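Local coordinates for biotin protein ligase-like protein of unknown function (Silicibacter sp., PDB 3BFM), which is of unknown function but resembles biotin protein ligases and belongs to the biotin/lipoate A/B protein ligase family, at residues A[89-94]-A[187-192]. Residues are numbered along the deposited sequence; the frame is centred on the assembly and turned at random.
Sequences VHLDWN and RGLAHG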
loop_
_atom_site.group_PDB
_atom_site.type_symbol
_atom_site.label_atom_id
_atom_site.label_comp_id
_atom_site.label_asym_id
_atom_site.label_seq_id
_atom_site.Cartn_x
_atom_site.Cartn_y
_atom_site.Cartn_z
ATOM N N VAL A 89 -19.386 -19.568 -2.638
ATOM C CA VAL A 89 -19.421 -18.453 -1.695
ATOM C C VAL A 89 -20.443 -17.406 -2.179
ATOM O O VAL A 89 -20.418 -16.998 -3.342
ATOM C CB VAL A 89 -18.018 -17.861 -1.522
ATOM C CG1 VAL A 89 -18.050 -16.748 -0.551
ATOM C CG2 VAL A 89 -17.049 -18.974 -1.030
ATOM N N HIS A 90 -21.358 -16.996 -1.298
ATOM C CA HIS A 90 -22.218 -15.850 -1.578
ATOM C C HIS A 90 -22.097 -14.775 -0.505
ATOM O O HIS A 90 -21.773 -15.055 0.663
ATOM C CB HIS A 90 -23.678 -16.291 -1.688
ATOM C CG HIS A 90 -23.951 -17.162 -2.871
ATOM N ND1 HIS A 90 -24.188 -18.518 -2.756
ATOM C CD2 HIS A 90 -24.001 -16.880 -4.193
ATOM C CE1 HIS A 90 -24.391 -19.030 -3.956
ATOM N NE2 HIS A 90 -24.279 -18.058 -4.848
ATOM N N LEU A 91 -22.376 -13.548 -0.910
ATOM C CA LEU A 91 -22.231 -12.370 -0.077
ATOM C C LEU A 91 -23.576 -11.757 0.244
ATOM O O LEU A 91 -24.339 -11.411 -0.660
ATOM C CB LEU A 91 -21.357 -11.332 -0.796
ATOM C CG LEU A 91 -19.955 -11.745 -1.269
ATOM C CD1 LEU A 91 -19.324 -10.618 -2.159
ATOM C CD2 LEU A 91 -19.057 -12.125 -0.061
ATOM N N ASP A 92 -23.886 -11.609 1.522
ATOM C CA ASP A 92 -25.066 -10.860 1.893
ATOM C C ASP A 92 -24.798 -9.340 1.827
ATOM O O ASP A 92 -23.689 -8.828 2.085
ATOM C CB ASP A 92 -25.544 -11.276 3.282
ATOM C CG ASP A 92 -26.955 -10.824 3.595
ATOM O OD1 ASP A 92 -27.214 -9.597 3.572
ATOM O OD2 ASP A 92 -27.795 -11.719 3.908
ATOM N N TRP A 93 -25.856 -8.592 1.512
ATOM C CA TRP A 93 -25.755 -7.143 1.439
ATOM C C TRP A 93 -25.205 -6.556 2.751
ATOM O O TRP A 93 -24.422 -5.592 2.742
ATOM C CB TRP A 93 -27.151 -6.582 1.145
ATOM C CG TRP A 93 -27.228 -5.124 1.125
ATOM C CD1 TRP A 93 -26.902 -4.297 0.112
ATOM C CD2 TRP A 93 -27.676 -4.298 2.198
ATOM N NE1 TRP A 93 -27.094 -2.994 0.488
ATOM C CE2 TRP A 93 -27.557 -2.963 1.776
ATOM C CE3 TRP A 93 -28.117 -4.557 3.482
ATOM C CZ2 TRP A 93 -27.917 -1.895 2.590
ATOM C CZ3 TRP A 93 -28.458 -3.514 4.293
ATOM C CH2 TRP A 93 -28.366 -2.198 3.849
ATOM N N ASN A 94 -25.625 -7.146 3.859
ATOM C CA ASN A 94 -25.240 -6.686 5.223
ATOM C C ASN A 94 -23.875 -7.127 5.689
ATOM O O ASN A 94 -23.468 -6.807 6.804
ATOM C CB ASN A 94 -26.288 -7.045 6.265
ATOM C CG ASN A 94 -26.402 -8.548 6.549
ATOM O OD1 ASN A 94 -25.526 -9.367 6.216
ATOM N ND2 ASN A 94 -27.545 -8.924 7.110
ATOM N N ARG A 187 -22.765 -8.241 -7.790
ATOM C CA ARG A 187 -24.112 -8.725 -8.114
ATOM C C ARG A 187 -24.143 -10.234 -8.381
ATOM O O ARG A 187 -25.074 -10.902 -7.949
ATOM C CB ARG A 187 -24.707 -7.943 -9.308
ATOM C CG ARG A 187 -25.955 -8.567 -9.906
ATOM C CD ARG A 187 -26.517 -7.735 -11.045
ATOM N NE ARG A 187 -27.921 -8.091 -11.274
ATOM C CZ ARG A 187 -28.968 -7.517 -10.677
ATOM N NH1 ARG A 187 -28.818 -6.525 -9.804
ATOM N NH2 ARG A 187 -30.194 -7.929 -10.970
ATOM N N GLY A 188 -23.123 -10.764 -9.042
ATOM C CA GLY A 188 -23.038 -12.196 -9.299
ATOM C C GLY A 188 -22.914 -13.067 -8.065
ATOM O O GLY A 188 -23.264 -14.246 -8.098
ATOM N N LEU A 189 -22.393 -12.488 -6.981
ATOM C CA LEU A 189 -22.198 -13.175 -5.710
ATOM C C LEU A 189 -23.256 -12.877 -4.679
ATOM O O LEU A 189 -23.285 -13.512 -3.605
ATOM C CB LEU A 189 -20.837 -12.782 -5.148
ATOM C CG LEU A 189 -19.666 -13.102 -6.065
ATOM C CD1 LEU A 189 -18.382 -12.525 -5.470
ATOM C CD2 LEU A 189 -19.547 -14.615 -6.293
ATOM N N ALA A 190 -24.139 -11.928 -4.967
ATOM C CA ALA A 190 -25.052 -11.443 -3.942
ATOM C C ALA A 190 -26.008 -12.561 -3.528
ATOM O O ALA A 190 -26.558 -13.255 -4.373
ATOM C CB ALA A 190 -25.834 -10.233 -4.419
ATOM N N HIS A 191 -26.202 -12.719 -2.223
ATOM C CA HIS A 191 -27.154 -13.657 -1.697
ATOM C C HIS A 191 -28.554 -13.080 -1.729
ATOM O O HIS A 191 -28.790 -12.032 -1.149
ATOM C CB HIS A 191 -26.838 -13.943 -0.258
ATOM C CG HIS A 191 -27.839 -14.815 0.406
ATOM N ND1 HIS A 191 -27.967 -16.154 0.111
ATOM C CD2 HIS A 191 -28.754 -14.544 1.363
ATOM C CE1 HIS A 191 -28.921 -16.674 0.859
ATOM N NE2 HIS A 191 -29.414 -15.721 1.631
ATOM N N GLY A 192 -29.483 -13.804 -2.342
ATOM C CA GLY A 192 -30.906 -13.524 -2.178
ATOM C C GLY A 192 -31.451 -12.425 -3.060
ATOM O O GLY A 192 -32.531 -11.876 -2.793
HETATM O O HOH W 1 -28.184 -10.108 0.609
#
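Leu91 grips the chain coming off helix 179-189 with both of its backbone polar groups. Its N donates to Leu189 O at 2.8 Å, almost straight at 170°, and its O accepts from His191 N, also 2.8 Å away. These two bonds flank Ala190 in a single parallel beta bridge, and Ala190 CA adds a CA-H...O contact to Leu91 O. Both donors sit above the plane of the carbonyl they use. The tight part lies on the leucine side: Leu91 and Leu189 run side by side, pointing the same way, with CD1 against CD1 at 3.9 Å. In each, CG is turned anti to the carbonyl carbon (chi1 near -57°). Leu97 of strand 96-99 touches Leu91, and Gln76 of helix 67-82 touches Leu189.

The histidine side is looser: both histidines are partly exposed, while Leu91 is buried. His90 brings the CD2 edge of its ring to Leu189 O, 3.5 Å off and in the ring plane, and comes closest to His191 with CB against CB, 4.2 Å apart. Beyond it, His191 CD2 stays 3.9 Å from Asp92 OD2, carboxylate and ring tilted 34° to each other, without a hydrogen bond. A water continues the link past the bridge, accepting from Trp93 N and donating to His191 O.

Asp92 OD1 accepts from Asn94 N, forming an Asx turn, and makes a salt bridge to Arg197. Strand 89-91, an outer strand of the mixed sheet, is thus tied to the helix exit chiefly by backbone bonds and leucine packing, while any pull of the Arg197-paired carboxylate on His191 is probably weak.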